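Local coordinates for protein inosine-uridine nucleoside N-ribohydrolase (Xanthomonas oryzae pv. oryzae, PDB 4KL0) that binds calcium and probably hydrolyses N-glycosyl bonds of nucleosides, although its own activity remains unproven, at residues 33-36 against 41-44; 79-84 against 92-97; 191-196 against 209-214; 166-171 against 217-222. One frame throughout, in Å; residues are numbered along the deposited sequence.

Contact 1 (33-36 against 41-44); sequences FTDP and DDVV. With CA (calcium ion), chain B.
Asp42, in the first turn of helix 41-54, reaches across to the end of strand 28-34 and meets Thr34, Asp35 and Pro36 in turn. Asp42 CB lies 3.9 Å from Pro36 CB and close to the hydroxyl of Thr34. CG is anti to the carbonyl carbon (chi1 -59°), which carries the carboxylate from the helix to the metal. Asp42 OD1 accepts from Thr34 OG1 at 2.6 Å, met on its anti side and somewhat out of the carboxylate plane, and from Asp35 N at 3.1 Å, which comes from well above that plane. Both donors reach it from the same face, and Asp42 OD1 also ligates calcium at 2.8 Å. Asp42 OD2, at the other tip, binds the ion more closely, at 2.5 Å, so Asp42 chelates the metal through both oxygens. Asp35 supplies OD1 alone, also 2.5 Å from calcium, its carboxylate plane turned 72° from that of Asp42. Asp35 OD2 instead accepts from metal-bound water 1 at 2.6 Å. Waters 2 and 3, the carbonyl O of Ile151 and Asp318 complete the site, while Tyr46 OH is hydrogen-bonded to Thr34 OG1. Behind the carboxylates, Pro36 CB packs on Val43 CG2. The aspartate-rich calcium site at the C-terminal end of a central strand is characteristic of the nucleoside hydrolase fold. The close aspartate oxygens are brought together by the shared cation, whose charge would offset their mutual repulsion, and the two donors to OD1 hold the chelating carboxylate in its rotation.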
loop_
_atom_site.group_PDB
_atom_site.type_symbol
_atom_site.label_atom_id
_atom_site.label_comp_id
_atom_site.label_asym_id
_atom_site.label_seq_id
_atom_site.Cartn_x
_atom_site.Cartn_y
_atom_site.Cartn_z
ATOM N N PHE A 33 -6.084 2.340 -4.497
ATOM C CA PHE A 33 -5.361 3.208 -5.426
ATOM C C PHE A 33 -3.876 2.945 -5.214
ATOM O O PHE A 33 -3.395 3.052 -4.086
ATOM C CB PHE A 33 -5.695 4.679 -5.099
ATOM C CG PHE A 33 -7.158 4.968 -5.180
ATOM C CD1 PHE A 33 -7.698 5.531 -6.340
ATOM C CD2 PHE A 33 -7.970 4.693 -4.096
ATOM C CE1 PHE A 33 -9.118 5.751 -6.409
ATOM C CE2 PHE A 33 -9.373 4.913 -4.169
ATOM C CZ PHE A 33 -9.899 5.477 -5.358
ATOM N N THR A 34 -3.166 2.482 -6.250
ATOM C CA THR A 34 -1.879 1.784 -6.037
ATOM C C THR A 34 -0.921 1.936 -7.218
ATOM O O THR A 34 -1.338 2.323 -8.316
ATOM C CB THR A 34 -2.203 0.315 -5.818
ATOM O OG1 THR A 34 -1.020 -0.474 -5.633
ATOM C CG2 THR A 34 -2.972 -0.259 -6.985
ATOM N N ASP A 35 0.384 1.763 -6.969
ATOM C CA ASP A 35 1.436 2.004 -7.982
ATOM C C ASP A 35 2.472 0.884 -7.896
ATOM O O ASP A 35 3.613 1.114 -7.538
ATOM C CB ASP A 35 2.101 3.385 -7.787
ATOM C CG ASP A 35 2.657 3.603 -6.358
ATOM O OD1 ASP A 35 2.508 2.700 -5.493
ATOM O OD2 ASP A 35 3.309 4.675 -6.145
ATOM N N PRO A 36 2.066 -0.320 -8.271
ATOM C CA PRO A 36 2.952 -1.487 -7.998
ATOM C C PRO A 36 4.186 -1.571 -8.924
ATOM O O PRO A 36 4.275 -0.966 -10.029
ATOM C CB PRO A 36 2.032 -2.683 -8.275
ATOM C CG PRO A 36 1.055 -2.169 -9.364
ATOM C CD PRO A 36 0.773 -0.726 -8.863
ATOM N N ASP A 41 6.137 -3.004 -1.919
ATOM C CA ASP A 41 5.060 -2.686 -0.956
ATOM C C ASP A 41 3.660 -2.971 -1.454
ATOM O O ASP A 41 2.840 -3.537 -0.725
ATOM C CB ASP A 41 5.092 -1.212 -0.695
ATOM C CG ASP A 41 6.041 -0.865 0.342
ATOM O OD1 ASP A 41 7.282 -0.870 0.050
ATOM O OD2 ASP A 41 5.533 -0.535 1.439
ATOM N N ASP A 42 3.332 -2.498 -2.663
ATOM C CA ASP A 42 1.962 -2.660 -3.122
ATOM C C ASP A 42 1.616 -4.118 -3.276
ATOM O O ASP A 42 0.484 -4.529 -2.957
ATOM C CB ASP A 42 1.730 -1.863 -4.431
ATOM C CG ASP A 42 2.013 -0.372 -4.257
ATOM O OD1 ASP A 42 1.029 0.376 -4.253
ATOM O OD2 ASP A 42 3.229 0.034 -4.114
ATOM N N VAL A 43 2.565 -4.907 -3.803
ATOM C CA VAL A 43 2.259 -6.325 -4.011
ATOM C C VAL A 43 2.176 -7.111 -2.711
ATOM O O VAL A 43 1.345 -8.020 -2.619
ATOM C CB VAL A 43 3.221 -6.933 -5.025
ATOM C CG1 VAL A 43 3.055 -8.484 -5.075
ATOM C CG2 VAL A 43 2.892 -6.292 -6.404
ATOM N N VAL A 44 2.958 -6.730 -1.686
ATOM C CA VAL A 44 2.734 -7.313 -0.365
ATOM C C VAL A 44 1.317 -6.973 0.111
ATOM O O VAL A 44 0.618 -7.843 0.689
ATOM C CB VAL A 44 3.772 -6.805 0.684
ATOM C CG1 VAL A 44 3.489 -7.526 2.042
ATOM C CG2 VAL A 44 5.205 -7.135 0.174
HETATM CA CA CA B . 2.766 2.248 -3.062
HETATM O O HOH W 1 3.906 4.503 -3.656
HETATM O O HOH W 2 3.271 3.750 -0.881
HETATM O O HOH W 3 5.150 1.906 -2.442
#

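Contact 2 (79-84 against 92-97); sequences LAKGVF and VRVARG
Ala80 begins the contact with a modest apolar touch, its CB 4.4 Å from Val94 CG1. One residue on, Lys81 sends its chain past Val94 to the carbonyl of Val92. CG is anti to the backbone N and the chain bends at chi2 (70°), passing Val94 CG2, which lies 3.9 Å from Lys81 CB. The amine then ends on the carbonyl, Lys81 NZ to Val92 O 2.8 Å, with a C=O...N angle of 152° and the donor tilted modestly from the carbonyl plane. The aliphatic part of Lys81 thus packs on a valine while its amine donates to a backbone oxygen just before strand 93-96; Pro90 O is a second, weak partner. Phe84, a turn further along the helix, meets the same two valines, each in a different way. Val92 CG1 sits over one face of the Phe84 ring in a CH-pi contact, 4.0 Å from the centroid and offset toward the rim. Val94 CG2 comes instead to the edge, near the ring plane, 3.8 Å from Phe84 CD2. Helix and strand run nearly antiparallel, at 169°, with their axes 8.7 Å apart, as expected for the helix and second strand of a beta-alpha-beta crossover. The unit is strand 58-65, helix 70-86 and strand 93-96, the last an outermost strand of the sheet. Phe84 also rests on Leu60 and Val63 of strand 58-65 and meets the ring of Tyr46 from helix 41-54.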
loop_
_atom_site.group_PDB
_atom_site.type_symbol
_atom_site.label_atom_id
_atom_site.label_comp_id
_atom_site.label_asym_id
_atom_site.label_seq_id
_atom_site.Cartn_x
_atom_site.Cartn_y
_atom_site.Cartn_z
ATOM N N LEU A 79 0.517 -5.800 -14.414
ATOM C CA LEU A 79 1.144 -6.548 -13.332
ATOM C C LEU A 79 0.222 -6.800 -12.114
ATOM O O LEU A 79 0.211 -7.878 -11.570
ATOM C CB LEU A 79 2.431 -5.843 -12.900
ATOM C CG LEU A 79 3.171 -6.412 -11.710
ATOM C CD1 LEU A 79 4.574 -6.091 -11.902
ATOM C CD2 LEU A 79 2.663 -5.777 -10.394
ATOM N N ALA A 80 -0.516 -5.776 -11.685
ATOM C CA ALA A 80 -1.440 -5.961 -10.599
ATOM C C ALA A 80 -2.434 -7.059 -10.928
ATOM O O ALA A 80 -2.677 -7.954 -10.111
ATOM C CB ALA A 80 -2.157 -4.663 -10.225
ATOM N N LYS A 81 -2.987 -7.010 -12.141
ATOM C CA LYS A 81 -3.988 -7.999 -12.492
ATOM C C LYS A 81 -3.363 -9.402 -12.577
ATOM O O LYS A 81 -3.955 -10.386 -12.086
ATOM C CB LYS A 81 -4.676 -7.550 -13.785
ATOM C CG LYS A 81 -5.716 -8.556 -14.328
ATOM C CD LYS A 81 -6.921 -8.586 -13.425
ATOM C CE LYS A 81 -8.068 -9.361 -14.054
ATOM N NZ LYS A 81 -9.141 -9.437 -13.053
ATOM N N GLY A 82 -2.149 -9.487 -13.122
ATOM C CA GLY A 82 -1.381 -10.732 -13.056
ATOM C C GLY A 82 -1.183 -11.302 -11.655
ATOM O O GLY A 82 -1.239 -12.530 -11.445
ATOM N N VAL A 83 -0.937 -10.426 -10.677
ATOM C CA VAL A 83 -0.788 -10.861 -9.306
ATOM C C VAL A 83 -2.121 -11.292 -8.699
ATOM O O VAL A 83 -2.208 -12.381 -8.114
ATOM C CB VAL A 83 -0.134 -9.766 -8.451
ATOM C CG1 VAL A 83 -0.213 -10.104 -6.931
ATOM C CG2 VAL A 83 1.321 -9.535 -8.892
ATOM N N PHE A 84 -3.187 -10.517 -8.918
ATOM C CA PHE A 84 -4.511 -10.961 -8.441
ATOM C C PHE A 84 -4.919 -12.333 -9.014
ATOM O O PHE A 84 -5.447 -13.158 -8.283
ATOM C CB PHE A 84 -5.573 -9.897 -8.705
ATOM C CG PHE A 84 -5.345 -8.635 -7.943
ATOM C CD1 PHE A 84 -5.166 -8.653 -6.553
ATOM C CD2 PHE A 84 -5.314 -7.439 -8.624
ATOM C CE1 PHE A 84 -4.930 -7.426 -5.864
ATOM C CE2 PHE A 84 -5.083 -6.217 -7.971
ATOM C CZ PHE A 84 -4.920 -6.236 -6.594
ATOM N N VAL A 92 -11.242 -9.141 -9.161
ATOM C CA VAL A 92 -10.770 -7.774 -8.978
ATOM C C VAL A 92 -10.708 -7.035 -10.312
ATOM O O VAL A 92 -10.014 -7.437 -11.282
ATOM C CB VAL A 92 -9.375 -7.802 -8.271
ATOM C CG1 VAL A 92 -8.873 -6.398 -8.094
ATOM C CG2 VAL A 92 -9.472 -8.540 -6.943
ATOM N N ARG A 93 -11.399 -5.889 -10.373
ATOM C CA ARG A 93 -11.383 -5.115 -11.595
ATOM C C ARG A 93 -10.269 -4.065 -11.554
ATOM O O ARG A 93 -10.310 -3.109 -10.773
ATOM C CB ARG A 93 -12.730 -4.441 -11.794
ATOM C CG ARG A 93 -12.889 -3.924 -13.180
ATOM C CD ARG A 93 -14.206 -3.100 -13.249
ATOM N NE ARG A 93 -14.403 -2.496 -14.567
ATOM C CZ ARG A 93 -13.767 -1.411 -15.017
ATOM N NH1 ARG A 93 -12.834 -0.785 -14.257
ATOM N NH2 ARG A 93 -14.058 -0.942 -16.243
ATOM N N VAL A 94 -9.283 -4.253 -12.403
ATOM C CA VAL A 94 -8.124 -3.370 -12.429
ATOM C C VAL A 94 -8.224 -2.414 -13.609
ATOM O O VAL A 94 -8.415 -2.824 -14.804
ATOM C CB VAL A 94 -6.822 -4.159 -12.515
ATOM C CG1 VAL A 94 -5.624 -3.249 -12.481
ATOM C CG2 VAL A 94 -6.744 -5.217 -11.393
ATOM N N ALA A 95 -8.000 -1.137 -13.309
ATOM C CA ALA A 95 -8.059 -0.108 -14.343
ATOM C C ALA A 95 -6.833 0.833 -14.284
ATOM O O ALA A 95 -6.316 1.123 -13.172
ATOM C CB ALA A 95 -9.325 0.700 -14.158
ATOM N N ARG A 96 -6.356 1.310 -15.436
ATOM C CA ARG A 96 -5.334 2.333 -15.506
ATOM C C ARG A 96 -5.928 3.698 -15.086
ATOM O O ARG A 96 -6.976 4.110 -15.617
ATOM C CB ARG A 96 -4.879 2.436 -16.976
ATOM C CG ARG A 96 -4.200 3.714 -17.319
ATOM C CD ARG A 96 -3.645 3.727 -18.721
ATOM N NE ARG A 96 -4.473 4.366 -19.718
ATOM C CZ ARG A 96 -4.260 4.190 -21.020
ATOM N NH1 ARG A 96 -5.021 4.808 -21.919
ATOM N NH2 ARG A 96 -3.258 3.382 -21.412
ATOM N N GLY A 97 -5.227 4.448 -14.229
ATOM C CA GLY A 97 -5.636 5.781 -13.860
ATOM C C GLY A 97 -5.370 6.808 -14.952
ATOM O O GLY A 97 -4.857 6.483 -16.031
#

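Contact 3 (191-196 against 209-214); sequences VQPDTR and ALYRRA
The loop between strand 172-178 and helix 198-202 crosses helix 204-216 here, where Pro193 lies flat on the aromatic ring of Tyr211. Pro193 CB stands over the centre of the Tyr211 ring, 3.7 Å from its centroid and only 13° off the ring normal, a well-centred CH-pi contact. The rest of the proline follows the same face: CD lies above Tyr211 CG, and the backbone N of Pro193 is 3.5 Å from Tyr211 CD2. Tyr211 CG is anti to the carbonyl carbon (chi1 -82°), a torsion that takes the ring out from the helix beneath the loop. Val191 approaches differently, its CG1 reaching the ring edge near the plane, 4.3 Å from Tyr211 CD2. Between these two residues the Gln192 backbone passes close to the same ring carbon, while its amide NE2 turns off to bond Ala184 O. This loop follows a strand at the C-terminal end of the central sheet, the end at which nucleoside hydrolases bind their metal, and the side chain of Pro193 is about 9 Å from that of His205, a ligand of a second calcium that is not bound to this chain. Beyond the proline the loop is braced within itself. Asp194 OD1 accepts Arg196 N at 2.8 Å, forming an Asx turn. The guanidinium of Arg196 grips the Asp194 carboxylate side-on in a salt bridge, NE to OD1 2.8 Å along the syn lone pair and NH2 to OD2 2.9 Å. Ahead of the proline, Gln215 NE2 bonds the carbonyls of both Val191 and Tyr211.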
loop_
_atom_site.group_PDB
_atom_site.type_symbol
_atom_site.label_atom_id
_atom_site.label_comp_id
_atom_site.label_asym_id
_atom_site.label_seq_id
_atom_site.Cartn_x
_atom_site.Cartn_y
_atom_site.Cartn_z
ATOM N N VAL A 191 -6.574 20.047 7.483
ATOM C CA VAL A 191 -5.322 19.321 7.334
ATOM C C VAL A 191 -4.980 19.300 5.849
ATOM O O VAL A 191 -5.874 19.220 5.002
ATOM C CB VAL A 191 -5.522 17.886 7.864
ATOM C CG1 VAL A 191 -4.294 17.011 7.592
ATOM C CG2 VAL A 191 -5.799 17.959 9.335
ATOM N N GLN A 192 -3.684 19.428 5.546
ATOM C CA GLN A 192 -3.241 19.389 4.154
ATOM C C GLN A 192 -2.043 18.455 4.015
ATOM O O GLN A 192 -1.367 18.075 4.978
ATOM C CB GLN A 192 -2.948 20.814 3.632
ATOM C CG GLN A 192 -1.848 21.494 4.300
ATOM C CD GLN A 192 -1.744 22.963 3.845
ATOM O OE1 GLN A 192 -2.330 23.373 2.848
ATOM N NE2 GLN A 192 -0.991 23.726 4.587
ATOM N N PRO A 193 -1.750 18.036 2.772
ATOM C CA PRO A 193 -0.639 17.091 2.663
ATOM C C PRO A 193 0.769 17.671 2.722
ATOM O O PRO A 193 1.003 18.769 2.167
ATOM C CB PRO A 193 -0.841 16.515 1.250
ATOM C CG PRO A 193 -1.458 17.644 0.490
ATOM C CD PRO A 193 -2.458 18.254 1.504
ATOM N N ASP A 194 1.683 16.938 3.346
ATOM C CA ASP A 194 3.136 17.234 3.366
ATOM C C ASP A 194 3.684 17.039 1.955
ATOM O O ASP A 194 3.639 15.916 1.403
ATOM C CB ASP A 194 3.843 16.288 4.341
ATOM C CG ASP A 194 5.299 16.703 4.679
ATOM O OD1 ASP A 194 6.056 17.249 3.824
ATOM O OD2 ASP A 194 5.708 16.455 5.847
ATOM N N THR A 195 4.291 18.100 1.411
ATOM C CA THR A 195 4.889 17.973 0.073
ATOM C C THR A 195 6.043 17.009 -0.024
ATOM O O THR A 195 6.427 16.651 -1.155
ATOM C CB THR A 195 5.394 19.336 -0.447
ATOM O OG1 THR A 195 6.446 19.788 0.425
ATOM C CG2 THR A 195 4.247 20.305 -0.414
ATOM N N ARG A 196 6.627 16.615 1.106
ATOM C CA ARG A 196 7.791 15.732 1.142
ATOM C C ARG A 196 7.429 14.262 1.115
ATOM O O ARG A 196 8.275 13.425 0.860
ATOM C CB ARG A 196 8.684 16.034 2.370
ATOM C CG ARG A 196 9.176 17.479 2.343
ATOM C CD ARG A 196 9.733 17.867 3.733
ATOM N NE ARG A 196 8.648 17.896 4.712
ATOM C CZ ARG A 196 8.848 18.142 6.020
ATOM N NH1 ARG A 196 10.079 18.394 6.498
ATOM N NH2 ARG A 196 7.817 18.099 6.852
ATOM N N ALA A 209 -6.207 18.390 -3.224
ATOM C CA ALA A 209 -7.641 18.354 -3.521
ATOM C C ALA A 209 -8.301 17.241 -2.668
ATOM O O ALA A 209 -9.429 17.392 -2.158
ATOM C CB ALA A 209 -7.867 18.125 -4.976
ATOM N N LEU A 210 -7.625 16.100 -2.546
ATOM C CA LEU A 210 -8.218 14.957 -1.853
ATOM C C LEU A 210 -8.351 15.211 -0.357
ATOM O O LEU A 210 -9.468 14.992 0.189
ATOM C CB LEU A 210 -7.467 13.630 -2.169
ATOM C CG LEU A 210 -8.018 12.396 -1.467
ATOM C CD1 LEU A 210 -9.333 11.923 -2.099
ATOM C CD2 LEU A 210 -6.978 11.259 -1.509
ATOM N N TYR A 211 -7.267 15.672 0.302
ATOM C CA TYR A 211 -7.251 15.886 1.753
ATOM C C TYR A 211 -8.310 16.922 2.048
ATOM O O TYR A 211 -9.097 16.780 2.992
ATOM C CB TYR A 211 -5.916 16.451 2.216
ATOM C CG TYR A 211 -4.778 15.432 2.431
ATOM C CD1 TYR A 211 -4.430 14.500 1.434
ATOM C CD2 TYR A 211 -3.999 15.443 3.612
ATOM C CE1 TYR A 211 -3.364 13.653 1.616
ATOM C CE2 TYR A 211 -2.928 14.591 3.775
ATOM C CZ TYR A 211 -2.595 13.696 2.765
ATOM O OH TYR A 211 -1.509 12.855 2.892
ATOM N N ARG A 212 -8.322 17.974 1.235
ATOM C CA ARG A 212 -9.275 19.064 1.448
ATOM C C ARG A 212 -10.708 18.598 1.219
ATOM O O ARG A 212 -11.565 18.860 2.062
ATOM C CB ARG A 212 -8.931 20.259 0.541
ATOM C CG ARG A 212 -10.033 21.343 0.534
ATOM C CD ARG A 212 -9.566 22.581 -0.248
ATOM N NE ARG A 212 -9.550 22.317 -1.682
ATOM C CZ ARG A 212 -8.446 22.407 -2.436
ATOM N NH1 ARG A 212 -7.290 22.776 -1.877
ATOM N NH2 ARG A 212 -8.506 22.156 -3.744
ATOM N N ARG A 213 -11.003 17.937 0.101
ATOM C CA ARG A 213 -12.376 17.605 -0.201
ATOM C C ARG A 213 -12.936 16.542 0.734
ATOM O O ARG A 213 -14.152 16.503 0.942
ATOM C CB ARG A 213 -12.556 17.211 -1.660
ATOM C CG ARG A 213 -13.983 17.107 -2.164
ATOM C CD ARG A 213 -14.634 18.518 -2.337
ATOM N NE ARG A 213 -16.005 18.438 -2.871
ATOM C CZ ARG A 213 -16.978 19.302 -2.548
ATOM N NH1 ARG A 213 -16.723 20.277 -1.679
ATOM N NH2 ARG A 213 -18.209 19.192 -3.069
ATOM N N ALA A 214 -12.080 15.674 1.280
ATOM C CA ALA A 214 -12.578 14.581 2.086
ATOM C C ALA A 214 -13.137 15.256 3.326
ATOM O O ALA A 214 -14.241 14.930 3.801
ATOM C CB ALA A 214 -11.395 13.627 2.475
#

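Contact 4 (166-171 against 217-222); sequences DLVREK and LGIPLR
Water 4 joins the two backbones, donating to Arg169 O at 2.8 Å and to Leu217 O at 2.9 Å. It bridges the last turn of helix 165-171 to the turn that ends helix 204-216, where Gly218, with positive phi, closes a Schellman motif before the chain enters strand 221-224. The helix end is thereby tied to a neighbouring helix-to-strand turn of the Rossmann-like alpha/beta fold, away from the calcium site. Arg169 runs over the same carbonyl: its CG, held anti to the backbone N (chi1 -171°), lies 3.5 Å from Leu217 O. The chain bends at chi3 and crosses the Leu217 side chain at about a right angle, bringing NH1 beside CD2. On the inner side Val168 packs against Leu217, and Leu161 of helix 155-163 touches both; Leu139 of helix 133-141 also meets Val168. Ile219 rests on Val172 and Ile175 of strand 172-178. Leu217 thus has one methyl turned to each of two helix residues, CD1 at 4.4 Å from Val168 CG1 and CD2 at 3.8 Å from Arg169 NH1.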
loop_
_atom_site.group_PDB
_atom_site.type_symbol
_atom_site.label_atom_id
_atom_site.label_comp_id
_atom_site.label_asym_id
_atom_site.label_seq_id
_atom_site.Cartn_x
_atom_site.Cartn_y
_atom_site.Cartn_z
ATOM N N ASP A 166 -21.313 13.588 -4.975
ATOM C CA ASP A 166 -22.650 13.321 -4.444
ATOM C C ASP A 166 -22.669 11.946 -3.717
ATOM O O ASP A 166 -23.212 11.797 -2.603
ATOM C CB ASP A 166 -23.708 13.413 -5.579
ATOM C CG ASP A 166 -23.337 12.569 -6.849
ATOM O OD1 ASP A 166 -22.132 12.492 -7.221
ATOM O OD2 ASP A 166 -24.259 11.981 -7.497
ATOM N N LEU A 167 -22.059 10.949 -4.338
ATOM C CA LEU A 167 -22.149 9.582 -3.810
ATOM C C LEU A 167 -21.237 9.385 -2.614
ATOM O O LEU A 167 -21.609 8.716 -1.623
ATOM C CB LEU A 167 -21.828 8.539 -4.889
ATOM C CG LEU A 167 -22.626 8.680 -6.206
ATOM C CD1 LEU A 167 -22.124 7.764 -7.350
ATOM C CD2 LEU A 167 -24.153 8.552 -5.996
ATOM N N VAL A 168 -20.013 9.932 -2.705
ATOM C CA VAL A 168 -18.956 9.563 -1.756
ATOM C C VAL A 168 -19.381 9.994 -0.368
ATOM O O VAL A 168 -19.097 9.356 0.651
ATOM C CB VAL A 168 -17.572 10.232 -2.146
ATOM C CG1 VAL A 168 -16.613 10.137 -1.042
ATOM C CG2 VAL A 168 -16.936 9.550 -3.316
ATOM N N ARG A 169 -20.123 11.083 -0.316
ATOM C CA ARG A 169 -20.527 11.607 0.973
ATOM C C ARG A 169 -21.388 10.573 1.713
ATOM O O ARG A 169 -21.237 10.389 2.903
ATOM C CB ARG A 169 -21.252 12.964 0.790
ATOM C CG ARG A 169 -21.523 13.708 2.109
ATOM C CD ARG A 169 -22.192 15.083 1.865
ATOM N NE ARG A 169 -22.960 15.067 0.612
ATOM C CZ ARG A 169 -22.924 16.034 -0.310
ATOM N NH1 ARG A 169 -22.166 17.125 -0.126
ATOM N NH2 ARG A 169 -23.656 15.919 -1.420
ATOM N N GLU A 170 -22.234 9.834 0.991
ATOM C CA GLU A 170 -23.115 8.867 1.643
ATOM C C GLU A 170 -22.636 7.408 1.541
ATOM O O GLU A 170 -23.110 6.540 2.293
ATOM C CB GLU A 170 -24.547 9.032 1.116
ATOM C CG GLU A 170 -24.980 10.526 1.221
ATOM C CD GLU A 170 -26.339 10.832 0.589
ATOM O OE1 GLU A 170 -26.394 11.854 -0.147
ATOM O OE2 GLU A 170 -27.338 10.086 0.851
ATOM N N LYS A 171 -21.681 7.130 0.651
ATOM C CA LYS A 171 -21.256 5.741 0.453
ATOM C C LYS A 171 -19.760 5.406 0.793
ATOM O O LYS A 171 -19.335 4.256 0.625
ATOM C CB LYS A 171 -21.569 5.315 -0.966
ATOM C CG LYS A 171 -23.066 5.437 -1.327
ATOM C CD LYS A 171 -23.853 4.219 -0.835
ATOM C CE LYS A 171 -25.274 4.170 -1.414
ATOM N NZ LYS A 171 -26.375 4.567 -0.443
ATOM N N LEU A 217 -16.350 17.105 2.728
ATOM C CA LEU A 217 -17.436 16.159 2.583
ATOM C C LEU A 217 -17.712 15.366 3.899
ATOM O O LEU A 217 -18.647 14.550 3.948
ATOM C CB LEU A 217 -17.191 15.230 1.398
ATOM C CG LEU A 217 -17.168 15.694 -0.057
ATOM C CD1 LEU A 217 -16.796 14.514 -0.910
ATOM C CD2 LEU A 217 -18.562 16.147 -0.485
ATOM N N GLY A 218 -16.930 15.612 4.948
ATOM C CA GLY A 218 -17.129 14.952 6.230
ATOM C C GLY A 218 -16.721 13.490 6.242
ATOM O O GLY A 218 -17.196 12.692 7.068
ATOM N N ILE A 219 -15.804 13.108 5.352
ATOM C CA ILE A 219 -15.373 11.695 5.328
ATOM C C ILE A 219 -14.124 11.516 6.172
ATOM O O ILE A 219 -13.115 12.172 5.904
ATOM C CB ILE A 219 -15.037 11.292 3.936
ATOM C CG1 ILE A 219 -16.249 11.462 3.071
ATOM C CG2 ILE A 219 -14.526 9.847 3.902
ATOM C CD1 ILE A 219 -15.907 11.622 1.699
ATOM N N PRO A 220 -14.154 10.639 7.193
ATOM C CA PRO A 220 -12.997 10.486 8.096
ATOM C C PRO A 220 -11.717 10.151 7.292
ATOM O O PRO A 220 -11.789 9.315 6.399
ATOM C CB PRO A 220 -13.360 9.285 8.968
ATOM C CG PRO A 220 -14.908 9.252 8.914
ATOM C CD PRO A 220 -15.293 9.763 7.534
ATOM N N LEU A 221 -10.615 10.784 7.636
ATOM C CA LEU A 221 -9.303 10.508 7.029
ATOM C C LEU A 221 -8.391 9.878 8.027
ATOM O O LEU A 221 -8.311 10.319 9.185
ATOM C CB LEU A 221 -8.635 11.829 6.610
ATOM C CG LEU A 221 -8.951 12.584 5.348
ATOM C CD1 LEU A 221 -8.026 13.832 5.322
ATOM C CD2 LEU A 221 -8.706 11.677 4.125
ATOM N N ARG A 222 -7.644 8.840 7.642
ATOM C CA ARG A 222 -6.683 8.264 8.549
ATOM C C ARG A 222 -5.361 8.189 7.781
ATOM O O ARG A 222 -5.341 7.612 6.696
ATOM C CB ARG A 222 -7.086 6.860 8.986
ATOM C CG ARG A 222 -6.117 6.234 9.985
ATOM C CD ARG A 222 -6.690 4.909 10.520
ATOM N NE ARG A 222 -7.806 5.259 11.383
ATOM C CZ ARG A 222 -8.577 4.368 11.987
ATOM N NH1 ARG A 222 -8.330 3.066 11.828
ATOM N NH2 ARG A 222 -9.564 4.784 12.763
HETATM O O HOH W 4 -20.461 12.440 4.613
#

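From the N terminus, contact 1 closes first, a short turn from strand 28-34 into helix 41-54 at the calcium. Contact 2 follows in series, returning helix 70-86 to the outermost strand 93-96. The two touch, Leu79 and Ala80 packing on Pro36, and Leu79 and Val83 on Val43. Contact 4 then opens at helix 165-171 and closes 46 residues later at 217-222; contact 3 opens and closes within that span, bringing the loop after strand 172-178 onto helix 204-216. Contacts 3 and 4 meet where Ala214 O probably accepts from Ile219 N. Contacts 1, 2 and 4 all reach the same sheet, and contact 3 lies beside contact 4 through helix 204-216.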